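Long-range contacts in ABC transporter, solute-binding protein (Staphylococcus aureus, PDB 6LKK), which binds glucose 6-phosphate as an extracellular solute-binding protein and takes part in signal transmission in a two-component system: residues Q118-P123 / H158-H163; I129-P134 / A164-K169. All coordinates share one frame; numbering follows the deposited sequence.

Both contacts lie on the same side of the chain's centre in a periplasmic-binding-protein fold, their centres about 13 Å apart, and their segments alternate along the sequence: 118-123, 129-134, 158-163, 164-169. The loop of contact 1 leads into strand 129-132 of contact 2, and helix 154-161 of contact 1 runs on into strand 165-167. Contact 2 is the parallel strand pair and contact 1 the packing just before both strands begin. Phe160 and Tyr131 join them, ring edge to ring face, with Phe160 CE2 3.6 Å from Tyr131 CD1. Contact 2 lies nearer the bound glucose 6-phosphate, with the Ser132 side chain about 5 Å from it; in contact 1 the Phe160 side chain is about 14 Å away.

Contact 1: residues Q118-P123 / H158-H163; sequences QDLLQP and HQFQNH
Leu121 and His163 carry this contact, with Phe160 packing beside Leu120 and Leu121. The His163 imidazole, its CG anti to the backbone N (chi1 -151°), reaches across to the turn at Leu120-Gln122. There NE2 donates to Gln122 O at 3.0 Å. The oxygen lies close to the ring plane, yet the nitrogen stands well above the carbonyl plane, so the bond misses the lone pairs and is bent at the hydrogen (145°). Leu121 CA sits over one face of the same ring, 3.9 Å from its centroid, in a CH-pi contact, offset toward the rim of the ring. The two methyls of Leu121 part company: CD1 packs on the amide of Gln159, 3.6 Å from NE2, while CD2 rests on Phe160 CA at 3.9 Å. Leu120 lies alongside Phe160, pointing the same way, and its CD1 comes within 3.9 Å of Phe160 CE1. The turn itself is braced by Gln122 NE2, which bonds to both Asp119 O and Lys113 O. Around these side chains, helix 138-151 meets Phe160 through Met144 and Ile147, and Leu186 of strand 184-188 touches both Leu120 and Phe160.

Contact 2: residues I129-P134 / A164-K169; sequences IAYSNP and AMQLSK
Strands 129-132 and 165-167 run parallel in the sheet and are joined by a right-handed beta-alpha-beta crossover through helices 138-151 and 154-161, as in other periplasmic binding proteins. The axes of these short strand segments cross at -35°. Backbone hydrogen bonds alternate between the strands in the parallel pattern: Met165 N gives to Ile129 O, Tyr131 N to Met165 O, Leu167 N to Tyr131 O and Asn133 N to Leu167 O. The 2.7 Å bond from Leu167 N to Tyr131 O runs nearly along the C=O axis, whereas the last bond is more bent at the hydrogen. On its other edge strand 129-132 is bonded through Ala130 to Ala184 and Leu186 of strand 184-188.

Apolar packing divides between the two faces. On one, Leu167 CD1 meets Ala130 CB at 3.9 Å, with Tyr182 touching both residues. On the other, Tyr131 takes the crowded first torsion (chi1 69°), which lays its ring over the neighbouring strand: Gln166 CA stands over the ring face in a CH-pi contact, and Ala164 CB lies 3.7 Å from Tyr131 CD1.

Polar side chains complete the pair. Ser132 OG bonds to Thr170 OG1, and since Thr170 is a glucose 6-phosphate-binding residue, this strand end adjoins the sugar site. Asn133 OD1 is held by Asn135 N, and a water spans Asn133 ND2 and Ser168 OG. The extended chain of Gln166 passes Pro134 CD, its amide turned 76° from the Tyr131 ring. Tyr131 OH has two partners, a water that in addition donates to Ala164 O and, at 3.2 Å, Gln166 NE2, whose bond lies in its amide plane.

Contact 1: residues Q118-P123 / H158-H163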
loop_
_atom_site.group_PDB
_atom_site.type_symbol
_atom_site.label_atom_id
_atom_site.label_comp_id
_atom_site.label_asym_id
_atom_site.label_seq_id
_atom_site.Cartn_x
_atom_site.Cartn_y
_atom_site.Cartn_z
ATOM N N GLN A 118 18.284 8.463 -6.029
ATOM C CA GLN A 118 19.338 9.435 -6.308
ATOM C C GLN A 118 19.104 10.133 -7.641
ATOM O O GLN A 118 19.319 11.345 -7.764
ATOM C CB GLN A 118 20.704 8.753 -6.297
ATOM C CG GLN A 118 21.139 8.276 -4.926
ATOM C CD GLN A 118 22.613 7.924 -4.869
ATOM O OE1 GLN A 118 23.392 8.320 -5.737
ATOM N NE2 GLN A 118 23.003 7.173 -3.844
ATOM N N ASP A 119 18.655 9.385 -8.651
ATOM C CA ASP A 119 18.417 9.970 -9.966
ATOM C C ASP A 119 17.291 10.995 -9.941
ATOM O O ASP A 119 17.254 11.887 -10.795
ATOM C CB ASP A 119 18.093 8.874 -10.978
ATOM C CG ASP A 119 19.296 8.023 -11.322
ATOM O OD1 ASP A 119 20.421 8.370 -10.900
ATOM O OD2 ASP A 119 19.112 7.003 -12.016
ATOM N N LEU A 120 16.359 10.882 -8.993
ATOM C CA LEU A 120 15.280 11.860 -8.914
ATOM C C LEU A 120 15.793 13.245 -8.546
ATOM O O LEU A 120 15.086 14.234 -8.771
ATOM C CB LEU A 120 14.229 11.404 -7.901
ATOM C CG LEU A 120 13.432 10.147 -8.260
ATOM C CD1 LEU A 120 12.476 9.802 -7.131
ATOM C CD2 LEU A 120 12.664 10.323 -9.564
ATOM N N LEU A 121 17.007 13.338 -8.004
ATOM C CA LEU A 121 17.589 14.608 -7.597
ATOM C C LEU A 121 18.309 15.325 -8.731
ATOM O O LEU A 121 18.838 16.418 -8.510
ATOM C CB LEU A 121 18.564 14.385 -6.437
ATOM C CG LEU A 121 17.973 13.733 -5.188
ATOM C CD1 LEU A 121 19.050 13.555 -4.129
ATOM C CD2 LEU A 121 16.813 14.548 -4.641
ATOM N N GLN A 122 18.348 14.747 -9.924
ATOM C CA GLN A 122 18.970 15.429 -11.050
ATOM C C GLN A 122 18.317 16.796 -11.239
ATOM O O GLN A 122 17.083 16.899 -11.189
ATOM C CB GLN A 122 18.839 14.591 -12.319
ATOM C CG GLN A 122 19.778 13.397 -12.352
ATOM C CD GLN A 122 19.516 12.477 -13.524
ATOM O OE1 GLN A 122 20.252 12.486 -14.512
ATOM N NE2 GLN A 122 18.466 11.671 -13.421
ATOM N N PRO A 123 19.094 17.865 -11.438
ATOM C CA PRO A 123 18.488 19.205 -11.519
ATOM C C PRO A 123 17.377 19.334 -12.546
ATOM O O PRO A 123 16.427 20.092 -12.316
ATOM C CB PRO A 123 19.686 20.098 -11.866
ATOM C CG PRO A 123 20.841 19.406 -11.248
ATOM C CD PRO A 123 20.566 17.935 -11.400
ATOM N N HIS A 158 14.888 15.450 3.443
ATOM C CA HIS A 158 14.630 16.857 3.163
ATOM C C HIS A 158 15.095 17.239 1.765
ATOM O O HIS A 158 14.441 18.040 1.085
ATOM C CB HIS A 158 15.312 17.731 4.215
ATOM C CG HIS A 158 14.683 17.646 5.571
ATOM N ND1 HIS A 158 15.289 18.142 6.705
ATOM C CD2 HIS A 158 13.498 17.130 5.972
ATOM C CE1 HIS A 158 14.508 17.929 7.748
ATOM N NE2 HIS A 158 13.413 17.318 7.331
ATOM N N GLN A 159 16.227 16.688 1.320
ATOM C CA GLN A 159 16.707 17.005 -0.021
ATOM C C GLN A 159 15.695 16.578 -1.075
ATOM O O GLN A 159 15.432 17.321 -2.029
ATOM C CB GLN A 159 18.061 16.345 -0.283
ATOM C CG GLN A 159 18.708 16.816 -1.581
ATOM C CD GLN A 159 20.056 16.174 -1.851
ATOM O OE1 GLN A 159 20.540 15.355 -1.071
ATOM N NE2 GLN A 159 20.669 16.547 -2.969
ATOM N N PHE A 160 15.105 15.391 -0.919
ATOM C CA PHE A 160 14.079 14.960 -1.861
ATOM C C PHE A 160 12.857 15.867 -1.789
ATOM O O PHE A 160 12.335 16.313 -2.818
ATOM C CB PHE A 160 13.668 13.512 -1.597
ATOM C CG PHE A 160 12.454 13.104 -2.374
ATOM C CD1 PHE A 160 12.567 12.694 -3.690
ATOM C CD2 PHE A 160 11.192 13.186 -1.808
ATOM C CE1 PHE A 160 11.448 12.348 -4.419
ATOM C CE2 PHE A 160 10.070 12.841 -2.534
ATOM C CZ PHE A 160 10.200 12.425 -3.841
ATOM N N GLN A 161 12.374 16.139 -0.575
ATOM C CA GLN A 161 11.162 16.936 -0.431
ATOM C C GLN A 161 11.339 18.333 -1.013
ATOM O O GLN A 161 10.391 18.892 -1.574
ATOM C CB GLN A 161 10.756 17.008 1.040
ATOM C CG GLN A 161 10.305 15.669 1.604
ATOM C CD GLN A 161 9.818 15.768 3.033
ATOM O OE1 GLN A 161 10.461 16.385 3.880
ATOM N NE2 GLN A 161 8.671 15.159 3.308
ATOM N N ASN A 162 12.538 18.907 -0.903
ATOM C CA ASN A 162 12.800 20.206 -1.511
ATOM C C ASN A 162 12.905 20.127 -3.027
ATOM O O ASN A 162 12.917 21.170 -3.689
ATOM C CB ASN A 162 14.085 20.806 -0.938
ATOM C CG ASN A 162 13.946 21.190 0.525
ATOM O OD1 ASN A 162 12.875 21.595 0.972
ATOM N ND2 ASN A 162 15.035 21.061 1.277
ATOM N N HIS A 163 12.982 18.920 -3.585
ATOM C CA HIS A 163 13.083 18.708 -5.020
ATOM C C HIS A 163 11.748 18.352 -5.660
ATOM O O HIS A 163 11.644 18.368 -6.890
ATOM C CB HIS A 163 14.092 17.585 -5.298
ATOM C CG HIS A 163 14.793 17.700 -6.615
ATOM N ND1 HIS A 163 15.811 18.601 -6.840
ATOM C CD2 HIS A 163 14.637 17.012 -7.771
ATOM C CE1 HIS A 163 16.247 18.468 -8.080
ATOM N NE2 HIS A 163 15.550 17.511 -8.667
#

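Contact 2: residues I129-P134 / A164-K169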
loop_
_atom_site.group_PDB
_atom_site.type_symbol
_atom_site.label_atom_id
_atom_site.label_comp_id
_atom_site.label_asym_id
_atom_site.label_seq_id
_atom_site.Cartn_x
_atom_site.Cartn_y
_atom_site.Cartn_z
ATOM N N ILE A 129 8.708 16.313 -9.989
ATOM C CA ILE A 129 8.514 15.017 -9.350
ATOM C C ILE A 129 7.428 15.181 -8.298
ATOM O O ILE A 129 7.350 16.224 -7.641
ATOM C CB ILE A 129 9.818 14.507 -8.702
ATOM C CG1 ILE A 129 10.984 14.600 -9.688
ATOM C CG2 ILE A 129 9.640 13.084 -8.185
ATOM C CD1 ILE A 129 10.769 13.831 -10.972
ATOM N N ALA A 130 6.599 14.151 -8.128
ATOM C CA ALA A 130 5.478 14.213 -7.201
ATOM C C ALA A 130 5.514 13.053 -6.214
ATOM O O ALA A 130 6.026 11.972 -6.512
ATOM C CB ALA A 130 4.138 14.203 -7.944
ATOM N N TYR A 131 4.958 13.299 -5.030
ATOM C CA TYR A 131 4.750 12.267 -4.023
ATOM C C TYR A 131 3.555 12.677 -3.176
ATOM O O TYR A 131 3.081 13.812 -3.253
ATOM C CB TYR A 131 5.997 12.052 -3.158
ATOM C CG TYR A 131 6.327 13.204 -2.233
ATOM C CD1 TYR A 131 6.843 14.394 -2.729
ATOM C CD2 TYR A 131 6.134 13.095 -0.864
ATOM C CE1 TYR A 131 7.149 15.446 -1.885
ATOM C CE2 TYR A 131 6.438 14.139 -0.013
ATOM C CZ TYR A 131 6.945 15.311 -0.528
ATOM O OH TYR A 131 7.247 16.350 0.327
ATOM N N SER A 132 3.063 11.743 -2.366
ATOM C CA SER A 132 1.882 11.996 -1.553
ATOM C C SER A 132 2.252 12.230 -0.090
ATOM O O SER A 132 3.294 11.791 0.400
ATOM C CB SER A 132 0.879 10.843 -1.669
ATOM O OG SER A 132 1.476 9.591 -1.393
ATOM N N ASN A 133 1.362 12.939 0.600
ATOM C CA ASN A 133 1.549 13.397 1.972
ATOM C C ASN A 133 1.964 12.257 2.896
ATOM O O ASN A 133 1.166 11.343 3.139
ATOM C CB ASN A 133 0.252 14.025 2.481
ATOM C CG ASN A 133 0.427 14.730 3.812
ATOM O OD1 ASN A 133 1.423 14.537 4.505
ATOM N ND2 ASN A 133 -0.553 15.549 4.178
ATOM N N PRO A 134 3.183 12.276 3.449
ATOM C CA PRO A 134 3.586 11.184 4.350
ATOM C C PRO A 134 2.840 11.179 5.671
ATOM O O PRO A 134 2.879 10.167 6.380
ATOM C CB PRO A 134 5.086 11.428 4.558
ATOM C CG PRO A 134 5.275 12.879 4.305
ATOM C CD PRO A 134 4.255 13.271 3.272
ATOM N N ALA A 164 10.727 18.050 -4.859
ATOM C CA ALA A 164 9.512 17.414 -5.343
ATOM C C ALA A 164 8.282 18.166 -4.852
ATOM O O ALA A 164 8.348 19.008 -3.953
ATOM C CB ALA A 164 9.448 15.950 -4.889
ATOM N N MET A 165 7.145 17.828 -5.457
ATOM C CA MET A 165 5.859 18.445 -5.159
ATOM C C MET A 165 5.010 17.442 -4.391
ATOM O O MET A 165 4.754 16.337 -4.883
ATOM C CB MET A 165 5.153 18.868 -6.447
ATOM C CG MET A 165 6.034 19.645 -7.408
ATOM S SD MET A 165 6.574 21.222 -6.728
ATOM C CE MET A 165 5.194 22.269 -7.189
ATOM N N GLN A 166 4.580 17.822 -3.193
ATOM C CA GLN A 166 3.748 16.957 -2.370
ATOM C C GLN A 166 2.287 17.128 -2.764
ATOM O O GLN A 166 1.798 18.255 -2.890
ATOM C CB GLN A 166 3.932 17.267 -0.886
ATOM C CG GLN A 166 3.173 16.317 0.025
ATOM C CD GLN A 166 3.302 16.675 1.489
ATOM O OE1 GLN A 166 2.314 16.989 2.150
ATOM N NE2 GLN A 166 4.521 16.622 2.006
ATOM N N LEU A 167 1.601 16.006 -2.956
ATOM C CA LEU A 167 0.180 15.980 -3.260
ATOM C C LEU A 167 -0.571 15.322 -2.111
ATOM O O LEU A 167 -0.011 14.535 -1.345
ATOM C CB LEU A 167 -0.092 15.221 -4.564
ATOM C CG LEU A 167 0.771 15.614 -5.765
ATOM C CD1 LEU A 167 0.446 14.734 -6.962
ATOM C CD2 LEU A 167 0.573 17.079 -6.109
ATOM N N SER A 168 -1.859 15.647 -2.002
ATOM C CA SER A 168 -2.653 15.128 -0.893
ATOM C C SER A 168 -2.884 13.625 -1.021
ATOM O O SER A 168 -2.841 12.901 -0.020
ATOM C CB SER A 168 -3.991 15.866 -0.820
ATOM O OG SER A 168 -4.807 15.332 0.207
ATOM N N LYS A 169 -3.122 13.139 -2.238
ATOM C CA LYS A 169 -3.622 11.789 -2.465
ATOM C C LYS A 169 -2.610 10.969 -3.250
ATOM O O LYS A 169 -2.086 11.425 -4.271
ATOM C CB LYS A 169 -4.955 11.824 -3.215
ATOM C CG LYS A 169 -6.062 12.578 -2.485
ATOM C CD LYS A 169 -6.488 11.888 -1.195
ATOM C CE LYS A 169 -7.055 10.505 -1.462
ATOM N NZ LYS A 169 -8.216 10.192 -0.587
HETATM O O HOH W 1 7.814 18.769 -0.727
HETATM O O HOH W 2 -3.128 15.963 2.602
#